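Local coordinates for protein beta 1-3 glucanase (Clostridium beijerinckii NCIMB 8052, PDB 5H4E) that probably hydrolyses beta-1,3-glucans, as a catalytic domain of glycoside hydrolase family 64, at residues 248-260 with 263-276. Numbering follows the deposited sequence.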
ATOM      1  N   ARG A 248      -5.926 -19.017  11.361  1.00 37.38           N
ATOM      2  CA  ARG A 248      -6.003 -20.179  10.473  1.00 37.74           C
ATOM      3  C   ARG A 248      -5.588 -21.488  11.140  1.00 42.40           C
ATOM      4  O   ARG A 248      -5.952 -22.576  10.672  1.00 38.52           O
ATOM      5  CB  ARG A 248      -5.134 -19.962   9.237  1.00 36.33           C
ATOM      6  CG  ARG A 248      -5.494 -18.747   8.435  1.00 38.16           C
ATOM      7  CD  ARG A 248      -4.701 -18.718   7.147  1.00 42.79           C
ATOM      8  NE  ARG A 248      -4.788 -19.972   6.400  1.00 36.13           N
ATOM      9  CZ  ARG A 248      -5.708 -20.232   5.478  1.00 37.90           C
ATOM     10  NH1 ARG A 248      -6.625 -19.320   5.179  1.00 40.73           N
ATOM     11  NH2 ARG A 248      -5.709 -21.399   4.848  1.00 35.32           N
ATOM     12  N   GLY A 249      -4.811 -21.383  12.216  1.00 39.86           N
ATOM     13  CA  GLY A 249      -4.372 -22.552  12.956  1.00 36.54           C
ATOM     14  C   GLY A 249      -2.946 -22.395  13.438  1.00 37.66           C
ATOM     15  O   GLY A 249      -2.392 -21.293  13.403  1.00 33.14           O
ATOM     16  N   THR A 250      -2.349 -23.497  13.886  1.00 33.34           N
ATOM     17  CA  THR A 250      -0.964 -23.466  14.343  1.00 30.92           C
ATOM     18  C   THR A 250      -0.032 -24.113  13.323  1.00 32.44           C
ATOM     19  O   THR A 250      -0.220 -25.274  12.918  1.00 30.73           O
ATOM     20  CB  THR A 250      -0.796 -24.167  15.704  1.00 33.07           C
ATOM     21  OG1 THR A 250      -1.656 -23.547  16.666  1.00 30.20           O
ATOM     22  CG2 THR A 250       0.656 -24.056  16.189  1.00 28.30           C
ATOM     23  N   TYR A 251       0.970 -23.347  12.912  1.00 27.88           N
ATOM     24  CA  TYR A 251       1.947 -23.801  11.939  1.00 27.83           C
ATOM     25  C   TYR A 251       3.306 -23.999  12.597  1.00 28.26           C
ATOM     26  O   TYR A 251       3.686 -23.229  13.469  1.00 30.71           O
ATOM     27  CB  TYR A 251       2.074 -22.793  10.800  1.00 28.43           C
ATOM     28  CG  TYR A 251       0.799 -22.551  10.029  1.00 31.26           C
ATOM     29  CD1 TYR A 251       0.494 -23.303   8.899  1.00 31.70           C
ATOM     30  CD2 TYR A 251      -0.097 -21.554  10.419  1.00 31.96           C
ATOM     31  CE1 TYR A 251      -0.671 -23.082   8.179  1.00 28.83           C
ATOM     32  CE2 TYR A 251      -1.274 -21.327   9.709  1.00 32.76           C
ATOM     33  CZ  TYR A 251      -1.550 -22.090   8.589  1.00 35.76           C
ATOM     34  OH  TYR A 251      -2.705 -21.861   7.874  1.00 33.16           O
ATOM     35  N   SER A 252       4.043 -25.020  12.176  1.00 24.61           N
ATOM     36  CA  SER A 252       5.382 -25.225  12.697  1.00 22.90           C
ATOM     37  C   SER A 252       6.350 -25.479  11.554  1.00 24.15           C
ATOM     38  O   SER A 252       6.079 -26.284  10.674  1.00 27.49           O
ATOM     39  CB  SER A 252       5.394 -26.390  13.695  1.00 28.97           C
ATOM     40  OG  SER A 252       6.604 -26.412  14.433  1.00 25.98           O
ATOM     41  N   GLY A 253       7.488 -24.802  11.558  1.00 23.44           N
ATOM     42  CA  GLY A 253       8.384 -24.888  10.426  1.00 23.58           C
ATOM     43  C   GLY A 253       9.833 -25.097  10.792  1.00 24.53           C
ATOM     44  O   GLY A 253      10.238 -24.857  11.934  1.00 23.12           O
ATOM     45  N   HIS A 254      10.610 -25.557   9.813  1.00 22.41           N
ATOM     46  CA  HIS A 254      12.050 -25.714   9.960  1.00 22.92           C
ATOM     47  C   HIS A 254      12.700 -25.612   8.590  1.00 27.27           C
ATOM     48  O   HIS A 254      12.060 -25.859   7.571  1.00 26.72           O
ATOM     49  CB  HIS A 254      12.411 -27.048  10.645  1.00 28.65           C
ATOM     50  CG  HIS A 254      11.930 -28.268   9.915  1.00 27.60           C
ATOM     51  ND1 HIS A 254      10.813 -28.266   9.111  1.00 32.47           N
ATOM     52  CD2 HIS A 254      12.402 -29.537   9.897  1.00 30.24           C
ATOM     53  CE1 HIS A 254      10.625 -29.477   8.614  1.00 28.96           C
ATOM     54  NE2 HIS A 254      11.573 -30.267   9.081  1.00 26.10           N
ATOM     55  N   VAL A 255      13.967 -25.223   8.566  1.00 22.75           N
ATOM     56  CA  VAL A 255      14.671 -25.065   7.303  1.00 21.74           C
ATOM     57  C   VAL A 255      15.285 -26.403   6.921  1.00 27.28           C
ATOM     58  O   VAL A 255      16.047 -26.992   7.696  1.00 25.83           O
ATOM     59  CB  VAL A 255      15.750 -23.975   7.390  1.00 25.16           C
ATOM     60  CG1 VAL A 255      16.628 -23.957   6.140  1.00 23.43           C
ATOM     61  CG2 VAL A 255      15.104 -22.604   7.642  1.00 22.84           C
ATOM     62  N   VAL A 256      14.911 -26.897   5.745  1.00 25.85           N
ATOM     63  CA  VAL A 256      15.471 -28.120   5.186  1.00 28.51           C
ATOM     64  C   VAL A 256      16.132 -27.754   3.876  1.00 29.16           C
ATOM     65  O   VAL A 256      15.451 -27.410   2.911  1.00 31.16           O
ATOM     66  CB  VAL A 256      14.407 -29.200   4.938  1.00 26.43           C
ATOM     67  CG1 VAL A 256      15.081 -30.495   4.493  1.00 28.48           C
ATOM     68  CG2 VAL A 256      13.575 -29.422   6.181  1.00 28.67           C
ATOM     69  N   GLY A 257      17.456 -27.794   3.847  1.00 27.78           N
ATOM     70  CA  GLY A 257      18.194 -27.262   2.721  1.00 30.29           C
ATOM     71  C   GLY A 257      18.002 -25.760   2.645  1.00 35.18           C
ATOM     72  O   GLY A 257      18.415 -25.032   3.548  1.00 35.10           O
ATOM     73  N   ASN A 258      17.366 -25.295   1.572  1.00 34.68           N
ATOM     74  CA  ASN A 258      17.130 -23.864   1.386  1.00 31.08           C
ATOM     75  C   ASN A 258      15.655 -23.506   1.519  1.00 30.56           C
ATOM     76  O   ASN A 258      15.276 -22.340   1.378  1.00 31.41           O
ATOM     77  CB  ASN A 258      17.648 -23.410   0.017  1.00 37.26           C
ATOM     78  CG  ASN A 258      18.679 -22.302   0.123  1.00 42.69           C
ATOM     79  OD1 ASN A 258      19.405 -22.200   1.119  1.00 44.49           O
ATOM     80  ND2 ASN A 258      18.737 -21.452  -0.895  1.00 45.75           N
ATOM     81  N   ASP A 259      14.830 -24.517   1.768  1.00 28.39           N
ATOM     82  CA  ASP A 259      13.396 -24.336   1.939  1.00 26.00           C
ATOM     83  C   ASP A 259      13.009 -24.182   3.398  1.00 28.99           C
ATOM     84  O   ASP A 259      13.641 -24.772   4.274  1.00 27.31           O
ATOM     85  CB  ASP A 259      12.620 -25.524   1.366  1.00 29.06           C
ATOM     86  CG  ASP A 259      12.832 -25.701  -0.117  1.00 30.81           C
ATOM     87  OD1 ASP A 259      13.078 -24.693  -0.812  1.00 30.97           O
ATOM     88  OD2 ASP A 259      12.738 -26.853  -0.581  1.00 33.15           O
ATOM     89  N   PHE A 260      11.946 -23.417   3.637  1.00 26.25           N
ATOM     90  CA  PHE A 260      11.339 -23.314   4.954  1.00 23.37           C
ATOM     91  C   PHE A 260      10.067 -24.132   4.893  1.00 24.52           C
ATOM     92  O   PHE A 260       9.110 -23.733   4.232  1.00 25.87           O
ATOM     93  CB  PHE A 260      11.019 -21.858   5.336  1.00 23.52           C
ATOM     94  CG  PHE A 260      11.310 -21.522   6.783  1.00 24.55           C
ATOM     95  CD1 PHE A 260      12.137 -20.459   7.115  1.00 23.80           C
ATOM     96  CD2 PHE A 260      10.833 -22.335   7.799  1.00 24.36           C
ATOM     97  CE1 PHE A 260      12.397 -20.158   8.445  1.00 26.23           C
ATOM     98  CE2 PHE A 260      11.108 -22.059   9.131  1.00 25.31           C
ATOM     99  CZ  PHE A 260      11.892 -20.974   9.456  1.00 21.70           C
ATOM    100  N   ASN A 263       4.252 -27.507   8.763  1.00 23.21           N
ATOM    101  CA  ASN A 263       3.065 -28.332   8.866  1.00 28.46           C
ATOM    102  C   ASN A 263       1.930 -27.487   9.416  1.00 28.20           C
ATOM    103  O   ASN A 263       2.140 -26.329   9.777  1.00 29.51           O
ATOM    104  CB  ASN A 263       3.320 -29.555   9.749  1.00 26.24           C
ATOM    105  CG  ASN A 263       3.491 -29.205  11.220  1.00 30.11           C
ATOM    106  OD1 ASN A 263       3.675 -28.041  11.592  1.00 30.01           O
ATOM    107  ND2 ASN A 263       3.459 -30.232  12.069  1.00 26.95           N
ATOM    108  N   LYS A 264       0.737 -28.062   9.475  1.00 30.22           N
ATOM    109  CA  LYS A 264      -0.437 -27.362   9.973  1.00 29.30           C
ATOM    110  C   LYS A 264      -1.163 -28.229  10.991  1.00 31.93           C
ATOM    111  O   LYS A 264      -1.511 -29.375  10.700  1.00 31.91           O
ATOM    112  CB  LYS A 264      -1.367 -26.997   8.813  1.00 29.31           C
ATOM    113  CG  LYS A 264      -2.638 -26.284   9.208  1.00 33.90           C
ATOM    114  CD  LYS A 264      -3.477 -26.031   7.956  1.00 35.87           C
ATOM    115  CE  LYS A 264      -4.780 -25.317   8.256  1.00 36.36           C
ATOM    116  NZ  LYS A 264      -5.492 -25.007   6.981  1.00 37.13           N
ATOM    117  N   ASN A 265      -1.378 -27.676  12.182  1.00 26.86           N
ATOM    118  CA  ASN A 265      -2.016 -28.391  13.283  1.00 31.93           C
ATOM    119  C   ASN A 265      -1.409 -29.771  13.542  1.00 33.68           C
ATOM    120  O   ASN A 265      -2.122 -30.748  13.784  1.00 32.29           O
ATOM    121  CB  ASN A 265      -3.518 -28.512  13.026  1.00 32.87           C
ATOM    122  CG  ASN A 265      -4.202 -27.154  12.944  1.00 32.20           C
ATOM    123  OD1 ASN A 265      -3.868 -26.225  13.690  1.00 34.12           O
ATOM    124  ND2 ASN A 265      -5.155 -27.030  12.034  1.00 34.08           N
ATOM    125  N   GLY A 266      -0.082 -29.835  13.483  1.00 34.40           N
ATOM    126  CA  GLY A 266       0.647 -31.043  13.823  1.00 29.04           C
ATOM    127  C   GLY A 266       0.688 -32.102  12.736  1.00 29.70           C
ATOM    128  O   GLY A 266       0.997 -33.254  13.012  1.00 30.16           O
ATOM    129  N   GLY A 267       0.385 -31.721  11.497  1.00 31.51           N
ATOM    130  CA  GLY A 267       0.387 -32.660  10.385  1.00 29.59           C
ATOM    131  C   GLY A 267       1.754 -32.860   9.753  1.00 27.42           C
ATOM    132  O   GLY A 267       2.780 -32.527  10.348  1.00 24.84           O
ATOM    133  N   ALA A 268       1.775 -33.428   8.549  1.00 26.84           N
ATOM    134  CA  ALA A 268       3.033 -33.621   7.826  1.00 29.40           C
ATOM    135  C   ALA A 268       3.602 -32.281   7.383  1.00 28.24           C
ATOM    136  O   ALA A 268       2.853 -31.338   7.128  1.00 28.30           O
ATOM    137  CB  ALA A 268       2.829 -34.519   6.624  1.00 27.54           C
ATOM    138  N   TYR A 269       4.923 -32.201   7.269  1.00 27.63           N
ATOM    139  CA  TYR A 269       5.547 -30.972   6.798  1.00 26.11           C
ATOM    140  C   TYR A 269       5.549 -30.925   5.276  1.00 26.13           C
ATOM    141  O   TYR A 269       6.367 -31.581   4.628  1.00 24.25           O
ATOM    142  CB  TYR A 269       6.971 -30.844   7.333  1.00 22.83           C
ATOM    143  CG  TYR A 269       7.039 -30.584   8.827  1.00 27.30           C
ATOM    144  CD1 TYR A 269       7.474 -29.359   9.322  1.00 27.58           C
ATOM    145  CD2 TYR A 269       6.670 -31.561   9.742  1.00 26.00           C
ATOM    146  CE1 TYR A 269       7.541 -29.120  10.682  1.00 24.96           C
ATOM    147  CE2 TYR A 269       6.743 -31.330  11.110  1.00 24.79           C
ATOM    148  CZ  TYR A 269       7.178 -30.108  11.567  1.00 27.06           C
ATOM    149  OH  TYR A 269       7.254 -29.870  12.920  1.00 25.79           O
ATOM    150  N   ASN A 270       4.633 -30.136   4.715  1.00 29.26           N
ATOM    151  CA  ASN A 270       4.457 -30.066   3.260  1.00 30.77           C
ATOM    152  C   ASN A 270       4.045 -28.679   2.767  1.00 30.73           C
ATOM    153  O   ASN A 270       3.569 -28.521   1.642  1.00 27.71           O
ATOM    154  CB  ASN A 270       3.424 -31.104   2.806  1.00 29.10           C
ATOM    155  CG  ASN A 270       2.164 -31.082   3.646  1.00 33.56           C
ATOM    156  OD1 ASN A 270       1.680 -30.017   4.050  1.00 35.63           O
ATOM    157  ND2 ASN A 270       1.628 -32.265   3.930  1.00 32.26           N
ATOM    158  N   LEU A 271       4.234 -27.676   3.614  1.00 26.12           N
ATOM    159  CA  LEU A 271       3.924 -26.303   3.238  1.00 28.81           C
ATOM    160  C   LEU A 271       5.227 -25.526   3.100  1.00 26.97           C
ATOM    161  O   LEU A 271       5.985 -25.398   4.061  1.00 28.00           O
ATOM    162  CB  LEU A 271       2.992 -25.670   4.266  1.00 27.64           C
ATOM    163  CG  LEU A 271       1.669 -26.402   4.507  1.00 30.39           C
ATOM    164  CD1 LEU A 271       1.000 -25.913   5.770  1.00 27.50           C
ATOM    165  CD2 LEU A 271       0.718 -26.227   3.318  1.00 29.98           C
ATOM    166  N   TYR A 272       5.492 -25.013   1.899  1.00 25.41           N
ATOM    167  CA  TYR A 272       6.815 -24.492   1.565  1.00 24.28           C
ATOM    168  C   TYR A 272       6.928 -22.989   1.335  1.00 26.10           C
ATOM    169  O   TYR A 272       6.109 -22.395   0.640  1.00 26.07           O
ATOM    170  CB  TYR A 272       7.331 -25.180   0.300  1.00 27.13           C
ATOM    171  CG  TYR A 272       7.833 -26.579   0.526  1.00 27.23           C
ATOM    172  CD1 TYR A 272       9.190 -26.847   0.543  1.00 27.66           C
ATOM    173  CD2 TYR A 272       6.951 -27.628   0.722  1.00 30.65           C
ATOM    174  CE1 TYR A 272       9.660 -28.116   0.752  1.00 27.91           C
ATOM    175  CE2 TYR A 272       7.415 -28.910   0.934  1.00 30.30           C
ATOM    176  CZ  TYR A 272       8.772 -29.141   0.952  1.00 29.50           C
ATOM    177  OH  TYR A 272       9.243 -30.413   1.165  1.00 33.95           O
ATOM    178  N   ILE A 273       7.972 -22.396   1.904  1.00 23.17           N
ATOM    179  CA  ILE A 273       8.584 -21.222   1.304  1.00 26.75           C
ATOM    180  C   ILE A 273       9.778 -21.751   0.512  1.00 29.18           C
ATOM    181  O   ILE A 273      10.721 -22.306   1.082  1.00 30.42           O
ATOM    182  CB  ILE A 273       9.046 -20.169   2.326  1.00 22.17           C
ATOM    183  CG1 ILE A 273       7.913 -19.764   3.260  1.00 19.99           C
ATOM    184  CG2 ILE A 273       9.592 -18.945   1.618  1.00 24.54           C
ATOM    185  CD1 ILE A 273       8.320 -18.678   4.225  1.00 22.10           C
ATOM    186  N   HIS A 274       9.723 -21.617  -0.808  1.00 27.74           N
ATOM    187  CA  HIS A 274      10.789 -22.126  -1.660  1.00 28.38           C
ATOM    188  C   HIS A 274      11.966 -21.173  -1.774  1.00 30.28           C
ATOM    189  O   HIS A 274      11.954 -20.237  -2.564  1.00 32.91           O
ATOM    190  CB  HIS A 274      10.226 -22.447  -3.045  1.00 28.88           C
ATOM    191  CG  HIS A 274       9.177 -23.511  -3.019  1.00 25.80           C
ATOM    192  ND1 HIS A 274       9.483 -24.854  -3.021  1.00 29.38           N
ATOM    193  CD2 HIS A 274       7.827 -23.433  -2.950  1.00 27.72           C
ATOM    194  CE1 HIS A 274       8.367 -25.559  -2.969  1.00 25.86           C
ATOM    195  NE2 HIS A 274       7.348 -24.721  -2.926  1.00 31.40           N
ATOM    196  N   GLY A 275      12.994 -21.413  -0.969  1.00 30.28           N
ATOM    197  CA  GLY A 275      14.199 -20.614  -1.028  1.00 30.13           C
ATOM    198  C   GLY A 275      14.408 -19.708   0.169  1.00 29.52           C
ATOM    199  O   GLY A 275      13.579 -19.639   1.089  1.00 30.96           O
ATOM    200  N   LYS A 276      15.546 -19.026   0.150  1.00 28.96           N
ATOM    201  CA  LYS A 276      15.912 -18.061   1.171  1.00 28.93           C
ATOM    202  C   LYS A 276      15.760 -16.651   0.599  1.00 27.58           C
ATOM    203  O   LYS A 276      16.299 -16.356  -0.474  1.00 26.95           O
ATOM    204  CB  LYS A 276      17.338 -18.311   1.648  1.00 25.91           C
ATOM    205  CG  LYS A 276      17.857 -17.266   2.598  1.00 27.86           C
ATOM    206  CD  LYS A 276      19.189 -17.668   3.214  1.00 31.16           C
ATOM    207  CE  LYS A 276      20.303 -17.658   2.197  1.00 31.39           C
ATOM    208  NZ  LYS A 276      21.582 -18.068   2.838  1.00 39.62           N
TER
HETATM  209  O   HOH W   1      -6.897 -24.689  11.373  1.00 32.56           O
HETATM  210  O   HOH W   2       1.614 -27.401  13.573  1.00 25.60           O
HETATM  211  O   HOH W   3      11.782 -26.016  -2.961  1.00 30.37           O
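Tyr251 and Lys264 run side by side on one face of an antiparallel beta meander, in which strand 259-264 lies between strands 249-256 and 271-273. Ring atom CE1 of Tyr251 meets CG of Lys264 at 3.9 Å, while Leu271 brings CD1 to the ring's edge. With CG anti to the backbone N (chi1 179°) and the chain extended beyond it, the lysine runs beside the tyrosine toward helix 294-309; Lys264 NZ, Arg248 NH2 and Tyr251 OH all converge on Asp295 of that helix. Arg248 NE also gives Tyr251 OH an in-plane hydrogen bond.

On the opposite face, with Ser252 and Asn263, His254 and Tyr269 meet obliquely, ring planes at 63°, and Asn263 CB sits over the centre of the Tyr269 ring, 3.8 Å above its plane. Tyr269 OH and Ser252 OG share Glu241 as partner. At the second hairpin, Phe260 and Ile273 exchange two backbone hydrogen bonds, as an antiparallel hydrogen-bonded pair, and Asp259 sets its carboxylate at the edge of the Tyr272 ring, the two planes nearly perpendicular.

The type I' turn from Lys264 to Gly267 is tied back by side chain and backbone: Asn263 ND2 donates to Gly267 O, Asn265 N to Thr250 O at 2.8 Å, and Asn265 OD1 receives the N-H of Thr250 at 3.1 Å, almost straight at 172°.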